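Local atomic coordinates of aminoglycoside N(3)-acetyltransferase III (Serratia marcescens, PDB entry 7LAO), a protein that transfers an acetyl group from acetyl-CoA to N3 of 2-deoxystreptamine antibiotics such as gentamicin, kanamycin and tobramycin, thereby conferring resistance to them. Residues H136-A141 with Y188-L193; L142-P147 with E175-I180; T169-A174 with E226-A231; L213-V218 with Q266-P271; K230-L235 with Y249-Q254. All coordinates share one frame; numbering follows the deposited sequence.

Interaction 1 of 5, residues H136-A141 with Y188-L193; sequences HRLGQA and YEMPML
L138 packs its two methyl groups on M190 and M192. It is the second residue of a type II beta turn, R137 to Q140. The two methionines lie on strand 185-192, half of a two-stranded antiparallel hairpin. L138 CD1 sits 4.0 Å from M192 CG, and the two side chains meet tip to tip. Bends at the second and third torsions of M192 turn its SD and CE back toward the leucine. L138 CD2 takes the other partner, at 3.9 Å from M190 CG. The end of M190 then turns away, so mainly its CG does the touching. That same CG lies in the plane of the Y188 ring, at its edge.

Just past the turn, A141 CB approaches Y188 OH at 4.3 Å. A water binds Y188 OH at 3.0 Å and lies close to G139 N, though that second approach is too short to be trusted. A141 also comes near a bound HEPES molecule, probably from the crystallisation liquor.

Behind this first shell, the strand is held by backbone bonds from M190 to E202 and from M192 to R200. The turn is closed by Q140 N bonding R137 O. H136 ties the two flanks of the turn together: ND1 bonds S115 OG, and NE2 donates to A141 O at 2.9 Å with an N-H...O angle of 153°, the carbonyl oxygen lying somewhat out of the imidazole plane.

Interaction 2 of 5, residues L142-P147 with E175-I180; sequences LGEGSP and EAIAPI
A type II beta turn, G143 to S146, leads into helix 147-153 and rests against the C-terminal end of helix 170-177. Two pairs make the contact, G143 with A176 and E144 with I177. G143 has no side chain, and its backbone comes right up to the helix. G143 CA lies 3.5 Å from A176 CB, and the CA atoms of the two residues are 5.1 Å apart.

The E144 chain runs extended beyond CG and crosses the I177 side chain at a slant. E144 CG touches I177 CG2 at 3.8 Å. The first torsion of I177, 62°, places CG2 beside its backbone N and on this contact, while the longer branch leads away. I177 also touches V261 of helix 253-268. Past the methyl group, the carboxylate reaches a water that links the segments. This water donates to A176 O at 2.7 Å, and its bond to E144 OE1 is weak.

The turn is locked from within. S146 OG donates to G143 O at 2.8 Å, and S146 N bonds the same oxygen. S146 is the N-cap of helix 147-153, and its OG makes weak bonds to L148 N and E149 N.

On the other segment, K183 NZ bonds the carbonyl oxygens of E175, A176 and A178. The ammonium group thus gathers up the end of helix 170-177. Its positive charge probably offsets the negative end of the helix dipole, and A176 O is shared between this lysine and the bridging water.

Interaction 3 of 5, residues T169-A174 with E226-A231; sequences TVLHYA and ETIAKA
L171 of helix 170-177 meets I228 and A229 of helix 224-233 in a buried helix-to-helix contact. The nearest CA atoms, those of L171 and I228, are 8.0 Å apart.

The interaction across the helices is apolar. Both methyl groups of L171 are used. CD2 touches I228 CG2 at 3.9 Å. CD1 touches the same I228 methyl, then reaches past it to the backbone of the next residue, 3.9 Å from A229 N. A229 CB completes this grip at 4.1 Å from L171 CD1. The first torsion of I228, -70°, sends CG1 beside the backbone N and sets CG2 opposite that N, where it faces the leucine. The two side chains cross at a slant. Helix 253-268 packs against both partners: V170 touches I256 and V257, and I228 touches Y263.

Polar bonds stay within each helix or its immediate surroundings. In 169-174 the backbone bonds span three residues, as from H172 N to T169 O and from Y173 N to V170 O. In 226-231 they span four, the alpha-helical pattern. H172 ND1 bonds E175 OE1, and T227 OG1 bonds D223 O.

Charge appears away from the buried interface. E226 and K230 are one helical turn apart, and their ion pair is long, with K230 NZ 3.7 Å from E226 OE1.

Interaction 4 of 5, residues L213-V218 with Q266-P271; sequences LDCFAV and QHFGAP
F268 lays one face of its ring against CD1 of L213. It is the last residue of the C-terminal helix 253-268, and its ring reaches into the loop between strand 200-207 and helix 224-233. L213 CD1 stands 3.9 Å from the F268 ring centroid, 27° off the normal, which makes a CH-pi contact. The methyl lies toward the rim, with F268 CG its nearest atom at 3.5 Å.

F216 meets the same ring as an offset edge-to-face pair. The edge of F216 turns toward the face of F268, with planes at 69° and centroids 5.2 Å apart. F216 CZ comes within 3.6 Å of F268 CE1. C215 adds a sulfur-aromatic contact, its SG coming obliquely to the F268 ring with F268 CE2 3.8 Å away. All three loop residues approach F268 from the same side of its ring plane.

Two backbone bonds hold the loop in shape. A217 N bonds D214 O, and F216 N bonds L213 O weakly. D214 makes a salt bridge to R184, and F216 also touches A224 and T227 of helix 224-233. On the helix side, H267 stacks on Y263.

The C215 sulfur serves both phenylalanines. With its first torsion at 57°, SG lies between the backbone N and the carbonyl carbon, and it sits 4.0 Å above the plane of F216, toward the rim.

Interaction 5 of 5, residues K230-L235 with Y249-Q254; sequences KAYVEL and YLFEAQ
The hydroxyl of Y232 is hydrogen-bonded to D255 OD1, and the flank of the same ring packs on F251. Y232 belongs to helix 224-233. F251 lies on strand 246-252 of the mixed sheet, and D255 lies in the helix that follows this strand. The contact therefore packs a helix against one face of the sheet.

Y232 CE2 is 3.9 Å from F251 CD1. F251 meets Y232 at its edge, near the ring plane, while Y232 comes to F251 obliquely. The two side chains slide past each other in opposite directions. With CG of Y232 opposite its backbone N, chi1 180°, the ring points across to the strand. F259 meets this ring edge-to-face, and I256 touches the side chain too.

V233, the next residue, uses one branch. Its CG2 lies in the plane of the F251 ring, at the edge, 3.9 Å from F251 CE1. V233 points toward the strand, and its first torsion, 156°, sets CG2 beside the backbone N, at the ring edge.

Backbone bonds fix the strand partners. F251 pairs with V158 and Y249 with L160, both on the neighbouring strand 157-161. E252 then takes the N-cap position of helix 253-268. L235 N bonds Y232 O. Y249 is the more distant ring in the group: V233 CG2 approaches its CE2 obliquely, at 4.3 Å.

Interactions 2 and 3 share helix 170-177, with centres about 12 Å apart. Interactions 3 and 5 share helix 224-233, including K230 and A231, and their centres are about 9 Å apart. Interactions 4 and 5 use the two ends of helix 253-268. Interaction 2 also touches interaction 1, where Q140 and A141 meet S146, and interaction 4, where I180 meets L213 and F268. Along the chain interaction 2 is nested inside interaction 1, and interaction 5 inside interaction 4. Interaction 3 crosses interactions 1, 2 and 4. Interactions 1 and 5, whose centres are about 30 Å apart, lie on opposite sides of the chain centre. The series thus connects the hairpin 185-192/200-207 through three helices to the mixed sheet.

Interaction 1 of 5, residues H136-A141 with Y188-L193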
# COMPACT_ATOMS: atom_id res chain seq x y z
N HIS A 136 3.34 -0.13 -14.08
CA HIS A 136 3.92 0.18 -12.76
C HIS A 136 5.43 0.25 -12.98
O HIS A 136 6.13 -0.76 -12.87
CB HIS A 136 3.57 -0.80 -11.65
CG HIS A 136 3.77 -0.23 -10.26
ND1 HIS A 136 3.53 -0.95 -9.10
CD2 HIS A 136 4.19 1.00 -9.86
CE1 HIS A 136 3.82 -0.20 -8.06
NE2 HIS A 136 4.20 0.99 -8.48
N ARG A 137 5.90 1.44 -13.32
CA ARG A 137 7.26 1.64 -13.80
C ARG A 137 8.17 2.20 -12.72
O ARG A 137 7.74 2.89 -11.78
CB ARG A 137 7.27 2.58 -15.01
CG ARG A 137 6.03 2.52 -15.91
CD ARG A 137 6.23 3.29 -17.21
NE ARG A 137 5.01 3.46 -17.99
CZ ARG A 137 4.58 2.63 -18.94
NH1 ARG A 137 5.27 1.52 -19.23
NH2 ARG A 137 3.45 2.88 -19.59
N LEU A 138 9.46 1.91 -12.88
CA LEU A 138 10.47 2.59 -12.08
C LEU A 138 10.33 4.10 -12.26
O LEU A 138 10.21 4.60 -13.38
CB LEU A 138 11.86 2.15 -12.50
CG LEU A 138 12.11 0.69 -12.18
CD1 LEU A 138 13.56 0.40 -12.46
CD2 LEU A 138 11.73 0.40 -10.72
N GLY A 139 10.39 4.84 -11.14
CA GLY A 139 10.13 6.26 -11.15
C GLY A 139 8.66 6.63 -11.00
O GLY A 139 8.33 7.82 -11.00
N GLN A 140 7.78 5.65 -10.93
CA GLN A 140 6.36 5.87 -10.74
C GLN A 140 5.88 4.93 -9.65
O GLN A 140 4.90 4.19 -9.81
CB GLN A 140 5.59 5.69 -12.05
CG GLN A 140 6.09 6.60 -13.16
CD GLN A 140 5.18 6.63 -14.38
OE1 GLN A 140 4.73 5.58 -14.88
NE2 GLN A 140 4.90 7.84 -14.87
N ALA A 141 6.59 4.94 -8.53
CA ALA A 141 6.30 3.98 -7.46
C ALA A 141 4.93 4.22 -6.85
O ALA A 141 4.08 3.31 -6.81
CB ALA A 141 7.39 4.06 -6.39
N TYR A 188 17.52 4.50 -6.53
CA TYR A 188 17.93 3.14 -6.24
C TYR A 188 17.89 2.36 -7.54
O TYR A 188 17.58 2.91 -8.61
CB TYR A 188 17.05 2.52 -5.16
CG TYR A 188 15.58 2.65 -5.46
CD1 TYR A 188 14.92 1.68 -6.20
CD2 TYR A 188 14.85 3.76 -5.02
CE1 TYR A 188 13.58 1.80 -6.49
CE2 TYR A 188 13.50 3.89 -5.32
CZ TYR A 188 12.87 2.90 -6.05
OH TYR A 188 11.53 2.99 -6.36
N GLU A 189 18.24 1.08 -7.46
CA GLU A 189 18.25 0.20 -8.63
C GLU A 189 17.47 -1.07 -8.35
O GLU A 189 17.45 -1.57 -7.22
CB GLU A 189 19.67 -0.16 -9.09
CG GLU A 189 20.29 0.86 -10.06
CD GLU A 189 21.65 0.43 -10.63
OE1 GLU A 189 22.50 1.32 -10.88
OE2 GLU A 189 21.86 -0.79 -10.85
N MET A 190 16.80 -1.59 -9.39
CA MET A 190 15.97 -2.78 -9.29
C MET A 190 16.21 -3.72 -10.47
O MET A 190 16.34 -3.25 -11.62
CB MET A 190 14.47 -2.44 -9.24
CG MET A 190 14.00 -1.49 -8.13
SD MET A 190 14.10 -2.14 -6.44
CE MET A 190 13.32 -3.72 -6.58
N PRO A 191 16.22 -5.04 -10.23
CA PRO A 191 16.30 -6.01 -11.33
C PRO A 191 15.00 -6.09 -12.12
O PRO A 191 14.00 -6.65 -11.65
CB PRO A 191 16.59 -7.33 -10.59
CG PRO A 191 15.97 -7.14 -9.25
CD PRO A 191 16.13 -5.69 -8.91
N MET A 192 15.01 -5.55 -13.35
CA MET A 192 13.88 -5.62 -14.26
C MET A 192 13.97 -6.87 -15.16
O MET A 192 14.90 -7.67 -15.06
CB MET A 192 13.82 -4.36 -15.11
CG MET A 192 13.46 -3.09 -14.36
SD MET A 192 11.91 -3.21 -13.42
CE MET A 192 12.64 -3.43 -11.84
N LEU A 193 12.98 -7.04 -16.04
CA LEU A 193 12.92 -8.19 -16.95
C LEU A 193 12.87 -7.77 -18.42
O LEU A 193 12.63 -8.63 -19.28
CB LEU A 193 11.71 -9.08 -16.59
CG LEU A 193 11.33 -10.43 -17.25
CD1 LEU A 193 12.57 -11.23 -17.66
CD2 LEU A 193 10.40 -11.28 -16.38
O HOH W 1 10.06 4.17 -8.72

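Interaction 2 of 5, residues L142-P147 with E175-I180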
# COMPACT_ATOMS: atom_id res chain seq x y z
N LEU A 142 4.68 5.43 -6.35
CA LEU A 142 3.47 5.71 -5.60
C LEU A 142 2.79 6.99 -6.06
O LEU A 142 1.78 7.37 -5.47
CB LEU A 142 3.79 5.82 -4.09
CG LEU A 142 4.51 4.58 -3.50
CD1 LEU A 142 5.10 4.82 -2.08
CD2 LEU A 142 3.56 3.33 -3.50
N GLY A 143 3.34 7.69 -7.04
CA GLY A 143 2.80 8.99 -7.42
C GLY A 143 2.02 8.97 -8.73
O GLY A 143 1.22 8.06 -8.95
N GLU A 144 2.27 9.94 -9.62
CA GLU A 144 1.57 9.97 -10.88
C GLU A 144 1.96 8.77 -11.73
O GLU A 144 3.13 8.38 -11.79
CB GLU A 144 1.88 11.28 -11.65
CG GLU A 144 1.50 12.53 -10.85
CD GLU A 144 1.68 13.85 -11.64
OE1 GLU A 144 1.57 14.94 -11.00
OE2 GLU A 144 1.94 13.81 -12.88
N GLY A 145 0.97 8.15 -12.36
CA GLY A 145 1.20 6.95 -13.15
C GLY A 145 1.21 5.66 -12.38
O GLY A 145 1.22 4.58 -13.00
N SER A 146 1.16 5.72 -11.06
CA SER A 146 1.29 4.52 -10.23
C SER A 146 -0.06 3.87 -10.05
O SER A 146 -1.09 4.48 -10.29
CB SER A 146 1.88 4.89 -8.88
OG SER A 146 0.85 5.44 -8.09
N PRO A 147 -0.11 2.63 -9.59
CA PRO A 147 -1.40 2.07 -9.15
C PRO A 147 -2.16 2.93 -8.12
O PRO A 147 -3.41 2.86 -8.10
CB PRO A 147 -1.01 0.72 -8.55
CG PRO A 147 0.19 0.30 -9.36
CD PRO A 147 0.95 1.60 -9.61
N GLU A 175 1.49 13.21 -1.27
CA GLU A 175 2.82 13.80 -1.22
C GLU A 175 3.37 14.02 -2.62
O GLU A 175 4.05 15.02 -2.88
CB GLU A 175 3.79 12.90 -0.45
CG GLU A 175 3.58 12.86 1.06
CD GLU A 175 4.46 11.79 1.76
OE1 GLU A 175 4.96 10.85 1.08
OE2 GLU A 175 4.67 11.89 2.99
N ALA A 176 3.10 13.11 -3.54
CA ALA A 176 3.75 13.23 -4.84
C ALA A 176 3.14 14.38 -5.64
O ALA A 176 3.87 15.14 -6.29
CB ALA A 176 3.69 11.89 -5.59
N ILE A 177 1.82 14.59 -5.53
CA ILE A 177 1.16 15.61 -6.34
C ILE A 177 1.05 16.97 -5.65
O ILE A 177 0.65 17.95 -6.31
CB ILE A 177 -0.25 15.15 -6.78
CG1 ILE A 177 -1.18 14.91 -5.56
CG2 ILE A 177 -0.18 13.84 -7.67
CD1 ILE A 177 -2.67 14.66 -6.00
N ALA A 178 1.44 17.08 -4.37
CA ALA A 178 1.28 18.35 -3.63
C ALA A 178 2.21 19.43 -4.16
O ALA A 178 3.43 19.27 -4.12
CB ALA A 178 1.53 18.14 -2.13
N PRO A 179 1.67 20.58 -4.63
CA PRO A 179 2.47 21.67 -5.25
C PRO A 179 3.31 22.44 -4.24
O PRO A 179 3.08 23.61 -3.95
CB PRO A 179 1.39 22.55 -5.87
CG PRO A 179 0.23 22.41 -4.88
CD PRO A 179 0.25 20.96 -4.47
N ILE A 180 4.31 21.79 -3.67
CA ILE A 180 5.12 22.46 -2.67
C ILE A 180 6.59 22.28 -3.03
O ILE A 180 6.93 21.30 -3.71
CB ILE A 180 4.83 21.91 -1.27
CG1 ILE A 180 5.30 20.45 -1.19
CG2 ILE A 180 3.31 22.03 -0.92
CD1 ILE A 180 5.16 19.87 0.19
O HOH W 2 3.98 14.88 -8.99

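Interaction 3 of 5, residues T169-A174 with E226-A231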
# COMPACT_ATOMS: atom_id res chain seq x y z
N THR A 169 -0.99 4.17 2.85
CA THR A 169 -0.06 4.33 1.73
C THR A 169 -0.55 5.33 0.70
O THR A 169 0.25 6.02 0.05
CB THR A 169 0.16 2.96 1.08
OG1 THR A 169 0.66 2.06 2.07
CG2 THR A 169 1.14 3.06 -0.09
N VAL A 170 -1.86 5.45 0.53
CA VAL A 170 -2.34 6.40 -0.48
C VAL A 170 -1.90 7.84 -0.20
O VAL A 170 -1.89 8.68 -1.12
CB VAL A 170 -3.87 6.27 -0.59
CG1 VAL A 170 -4.64 7.01 0.57
CG2 VAL A 170 -4.35 6.75 -1.93
N LEU A 171 -1.53 8.17 1.05
CA LEU A 171 -1.08 9.54 1.29
C LEU A 171 0.30 9.79 0.70
O LEU A 171 0.70 10.94 0.57
CB LEU A 171 -1.11 9.88 2.80
CG LEU A 171 -2.52 10.27 3.26
CD1 LEU A 171 -2.65 10.34 4.82
CD2 LEU A 171 -2.97 11.61 2.65
N HIS A 172 1.05 8.75 0.36
CA HIS A 172 2.25 8.97 -0.45
C HIS A 172 1.90 9.53 -1.84
O HIS A 172 2.70 10.26 -2.43
CB HIS A 172 3.06 7.68 -0.59
CG HIS A 172 3.73 7.26 0.68
ND1 HIS A 172 4.58 8.10 1.38
CD2 HIS A 172 3.64 6.11 1.41
CE1 HIS A 172 5.01 7.47 2.46
NE2 HIS A 172 4.46 6.26 2.50
N TYR A 173 0.73 9.19 -2.38
CA TYR A 173 0.33 9.79 -3.65
C TYR A 173 0.06 11.29 -3.49
O TYR A 173 0.48 12.11 -4.32
CB TYR A 173 -0.89 9.04 -4.19
CG TYR A 173 -1.52 9.70 -5.37
CD1 TYR A 173 -0.87 9.71 -6.63
CD2 TYR A 173 -2.75 10.34 -5.24
CE1 TYR A 173 -1.46 10.37 -7.74
CE2 TYR A 173 -3.35 10.96 -6.33
CZ TYR A 173 -2.70 10.97 -7.56
OH TYR A 173 -3.32 11.60 -8.57
N ALA A 174 -0.62 11.68 -2.39
CA ALA A 174 -0.81 13.11 -2.08
C ALA A 174 0.52 13.83 -1.95
O ALA A 174 0.68 14.96 -2.43
CB ALA A 174 -1.58 13.27 -0.77
N GLU A 226 1.43 10.01 8.76
CA GLU A 226 0.82 10.01 10.08
C GLU A 226 0.30 11.40 10.46
O GLU A 226 -0.81 11.53 10.98
CB GLU A 226 1.86 9.53 11.10
CG GLU A 226 1.35 9.50 12.50
CD GLU A 226 2.27 8.71 13.44
OE1 GLU A 226 1.93 8.62 14.62
OE2 GLU A 226 3.31 8.19 13.00
N THR A 227 1.11 12.43 10.21
CA THR A 227 0.68 13.78 10.57
C THR A 227 -0.64 14.11 9.87
O THR A 227 -1.60 14.54 10.51
CB THR A 227 1.79 14.79 10.22
OG1 THR A 227 2.96 14.47 10.97
CG2 THR A 227 1.39 16.23 10.58
N ILE A 228 -0.72 13.81 8.58
CA ILE A 228 -1.89 14.19 7.78
C ILE A 228 -3.11 13.37 8.17
O ILE A 228 -4.22 13.91 8.30
CB ILE A 228 -1.57 14.07 6.29
CG1 ILE A 228 -0.57 15.15 5.87
CG2 ILE A 228 -2.84 14.23 5.48
CD1 ILE A 228 0.08 14.88 4.54
N ALA A 229 -2.93 12.05 8.36
CA ALA A 229 -4.05 11.20 8.72
C ALA A 229 -4.64 11.62 10.05
O ALA A 229 -5.86 11.66 10.20
CB ALA A 229 -3.62 9.73 8.77
N LYS A 230 -3.78 11.90 11.03
CA LYS A 230 -4.29 12.36 12.31
C LYS A 230 -5.10 13.65 12.17
O LYS A 230 -6.16 13.81 12.79
CB LYS A 230 -3.15 12.57 13.30
CG LYS A 230 -2.43 11.31 13.73
CD LYS A 230 -1.03 11.65 14.26
CE LYS A 230 -1.00 11.78 15.74
NZ LYS A 230 -0.90 10.40 16.30
N ALA A 231 -4.57 14.61 11.40
CA ALA A 231 -5.30 15.85 11.20
C ALA A 231 -6.61 15.59 10.46
O ALA A 231 -7.64 16.18 10.81
CB ALA A 231 -4.45 16.87 10.42

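Interaction 4 of 5, residues L213-V218 with Q266-P271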
# COMPACT_ATOMS: atom_id res chain seq x y z
N LEU A 213 9.58 15.68 3.33
CA LEU A 213 10.31 16.90 3.64
C LEU A 213 11.26 16.59 4.78
O LEU A 213 11.12 15.57 5.45
CB LEU A 213 9.36 18.05 4.04
CG LEU A 213 8.49 18.62 2.93
CD1 LEU A 213 7.42 19.50 3.55
CD2 LEU A 213 9.35 19.41 2.05
N ASP A 214 12.22 17.47 5.02
CA ASP A 214 13.23 17.21 6.04
C ASP A 214 12.60 16.97 7.40
O ASP A 214 12.99 16.03 8.12
CB ASP A 214 14.20 18.37 6.11
CG ASP A 214 15.18 18.35 4.98
OD1 ASP A 214 15.17 17.35 4.23
OD2 ASP A 214 15.94 19.32 4.82
N CYS A 215 11.62 17.79 7.79
CA CYS A 215 11.06 17.65 9.12
C CYS A 215 10.28 16.36 9.30
O CYS A 215 10.14 15.88 10.42
CB CYS A 215 10.18 18.86 9.44
SG CYS A 215 8.85 19.13 8.26
N PHE A 216 9.80 15.76 8.21
CA PHE A 216 9.07 14.50 8.30
C PHE A 216 9.97 13.28 8.21
O PHE A 216 9.46 12.15 8.24
CB PHE A 216 8.02 14.44 7.19
CG PHE A 216 6.92 15.42 7.35
CD1 PHE A 216 6.13 15.40 8.50
CD2 PHE A 216 6.67 16.36 6.36
CE1 PHE A 216 5.10 16.30 8.66
CE2 PHE A 216 5.63 17.27 6.51
CZ PHE A 216 4.85 17.25 7.67
N ALA A 217 11.27 13.47 8.07
CA ALA A 217 12.21 12.37 7.87
C ALA A 217 13.03 12.09 9.12
O ALA A 217 13.96 11.27 9.08
CB ALA A 217 13.13 12.69 6.69
N VAL A 218 12.71 12.76 10.22
CA VAL A 218 13.42 12.54 11.47
C VAL A 218 12.91 11.27 12.13
O VAL A 218 11.71 10.98 12.09
CB VAL A 218 13.26 13.75 12.40
CG1 VAL A 218 14.34 13.73 13.46
CG2 VAL A 218 13.29 15.05 11.59
N GLN A 266 -1.15 24.42 2.72
CA GLN A 266 -1.32 25.43 3.75
C GLN A 266 -0.13 25.47 4.69
O GLN A 266 0.15 26.51 5.28
CB GLN A 266 -2.62 25.18 4.53
CG GLN A 266 -3.87 25.44 3.71
CD GLN A 266 -4.04 26.92 3.41
OE1 GLN A 266 -4.16 27.73 4.32
NE2 GLN A 266 -4.01 27.27 2.12
N HIS A 267 0.61 24.36 4.84
CA HIS A 267 1.67 24.33 5.83
C HIS A 267 3.06 24.43 5.24
O HIS A 267 3.95 24.98 5.88
CB HIS A 267 1.58 23.06 6.68
CG HIS A 267 0.42 23.08 7.63
ND1 HIS A 267 -0.86 22.74 7.26
CD2 HIS A 267 0.35 23.41 8.94
CE1 HIS A 267 -1.67 22.87 8.29
NE2 HIS A 267 -0.96 23.27 9.33
N PHE A 268 3.28 23.95 4.03
CA PHE A 268 4.63 23.97 3.50
C PHE A 268 4.71 24.65 2.14
O PHE A 268 5.78 24.64 1.53
CB PHE A 268 5.17 22.53 3.46
CG PHE A 268 5.19 21.90 4.82
CD1 PHE A 268 4.14 21.11 5.25
CD2 PHE A 268 6.23 22.17 5.70
CE1 PHE A 268 4.14 20.54 6.54
CE2 PHE A 268 6.24 21.60 6.98
CZ PHE A 268 5.19 20.79 7.40
N GLY A 269 3.63 25.26 1.67
CA GLY A 269 3.69 25.95 0.41
C GLY A 269 4.34 27.30 0.47
O GLY A 269 4.48 27.95 -0.56
N ALA A 270 4.73 27.74 1.67
CA ALA A 270 5.32 29.05 1.91
C ALA A 270 6.77 29.12 1.43
O ALA A 270 7.15 30.11 0.79
CB ALA A 270 5.23 29.40 3.40
N PRO A 271 7.63 28.10 1.72
CA PRO A 271 9.00 28.22 1.21
C PRO A 271 9.09 28.09 -0.32
O PRO A 271 10.16 28.30 -0.92
CB PRO A 271 9.74 27.07 1.90
CG PRO A 271 8.68 26.09 2.25
CD PRO A 271 7.49 26.92 2.60

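Interaction 5 of 5, residues K230-L235 with Y249-Q254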
# COMPACT_ATOMS: atom_id res chain seq x y z
N LYS A 230 -3.78 11.90 11.03
CA LYS A 230 -4.29 12.36 12.31
C LYS A 230 -5.10 13.65 12.17
O LYS A 230 -6.16 13.81 12.79
CB LYS A 230 -3.15 12.57 13.30
CG LYS A 230 -2.43 11.31 13.73
CD LYS A 230 -1.03 11.65 14.26
CE LYS A 230 -1.00 11.78 15.74
NZ LYS A 230 -0.90 10.40 16.30
N ALA A 231 -4.57 14.61 11.40
CA ALA A 231 -5.30 15.85 11.20
C ALA A 231 -6.61 15.59 10.46
O ALA A 231 -7.64 16.18 10.81
CB ALA A 231 -4.45 16.87 10.42
N TYR A 232 -6.60 14.65 9.49
CA TYR A 232 -7.84 14.34 8.76
C TYR A 232 -8.87 13.71 9.68
O TYR A 232 -10.07 14.02 9.61
CB TYR A 232 -7.56 13.42 7.57
CG TYR A 232 -8.79 13.06 6.76
CD1 TYR A 232 -9.34 13.95 5.82
CD2 TYR A 232 -9.40 11.79 6.93
CE1 TYR A 232 -10.50 13.60 5.07
CE2 TYR A 232 -10.52 11.44 6.17
CZ TYR A 232 -11.05 12.32 5.25
OH TYR A 232 -12.20 11.95 4.58
N VAL A 233 -8.42 12.83 10.58
CA VAL A 233 -9.38 12.17 11.47
C VAL A 233 -10.24 13.16 12.28
O VAL A 233 -11.41 12.87 12.57
CB VAL A 233 -8.62 11.17 12.36
CG1 VAL A 233 -9.41 10.87 13.72
CG2 VAL A 233 -8.34 9.92 11.57
N GLU A 234 -9.72 14.36 12.60
CA GLU A 234 -10.50 15.30 13.39
C GLU A 234 -11.81 15.72 12.72
O GLU A 234 -12.77 16.08 13.41
CB GLU A 234 -9.63 16.52 13.71
CG GLU A 234 -8.43 16.20 14.59
CD GLU A 234 -7.72 17.46 15.08
OE1 GLU A 234 -7.87 18.52 14.43
OE2 GLU A 234 -7.03 17.40 16.12
N LEU A 235 -11.88 15.66 11.37
CA LEU A 235 -13.10 16.05 10.65
C LEU A 235 -14.27 15.09 10.89
O LEU A 235 -15.43 15.47 10.66
CB LEU A 235 -12.83 16.08 9.14
CG LEU A 235 -11.82 17.08 8.59
CD1 LEU A 235 -11.72 16.97 7.01
CD2 LEU A 235 -12.17 18.48 8.98
N TYR A 249 -10.20 1.37 10.74
CA TYR A 249 -10.58 2.63 10.09
C TYR A 249 -10.96 2.36 8.65
O TYR A 249 -10.35 1.51 7.98
CB TYR A 249 -9.44 3.64 10.05
CG TYR A 249 -8.96 4.14 11.38
CD1 TYR A 249 -8.15 3.34 12.20
CD2 TYR A 249 -9.28 5.44 11.82
CE1 TYR A 249 -7.69 3.81 13.42
CE2 TYR A 249 -8.82 5.90 13.03
CZ TYR A 249 -8.03 5.11 13.83
OH TYR A 249 -7.58 5.57 15.04
N LEU A 250 -11.94 3.12 8.16
CA LEU A 250 -12.25 3.11 6.73
C LEU A 250 -12.30 4.58 6.26
O LEU A 250 -13.08 5.39 6.78
CB LEU A 250 -13.55 2.35 6.42
CG LEU A 250 -13.94 2.23 4.92
CD1 LEU A 250 -12.97 1.40 4.08
CD2 LEU A 250 -15.39 1.72 4.77
N PHE A 251 -11.40 4.91 5.33
CA PHE A 251 -11.23 6.25 4.74
C PHE A 251 -11.59 6.27 3.26
O PHE A 251 -11.21 5.36 2.50
CB PHE A 251 -9.77 6.70 4.83
CG PHE A 251 -9.21 6.74 6.20
CD1 PHE A 251 -9.57 7.76 7.05
CD2 PHE A 251 -8.27 5.79 6.63
CE1 PHE A 251 -9.05 7.86 8.35
CE2 PHE A 251 -7.73 5.88 7.95
CZ PHE A 251 -8.11 6.90 8.78
N GLU A 252 -12.25 7.35 2.82
CA GLU A 252 -12.49 7.58 1.40
C GLU A 252 -11.21 8.13 0.77
O GLU A 252 -10.71 9.19 1.21
CB GLU A 252 -13.63 8.58 1.21
CG GLU A 252 -14.14 8.66 -0.17
CD GLU A 252 -14.50 10.08 -0.58
OE1 GLU A 252 -13.88 10.62 -1.53
OE2 GLU A 252 -15.41 10.67 0.06
N ALA A 253 -10.69 7.44 -0.27
CA ALA A 253 -9.33 7.78 -0.71
C ALA A 253 -9.26 9.15 -1.39
O ALA A 253 -8.30 9.88 -1.18
CB ALA A 253 -8.75 6.74 -1.69
N GLN A 254 -10.24 9.49 -2.21
CA GLN A 254 -10.19 10.80 -2.88
C GLN A 254 -10.17 11.93 -1.85
O GLN A 254 -9.49 12.95 -2.01
CB GLN A 254 -11.36 10.95 -3.85
CG GLN A 254 -11.20 10.02 -5.10
CD GLN A 254 -12.35 10.02 -6.16
OE1 GLN A 254 -13.51 10.33 -5.88
NE2 GLN A 254 -12.00 9.61 -7.37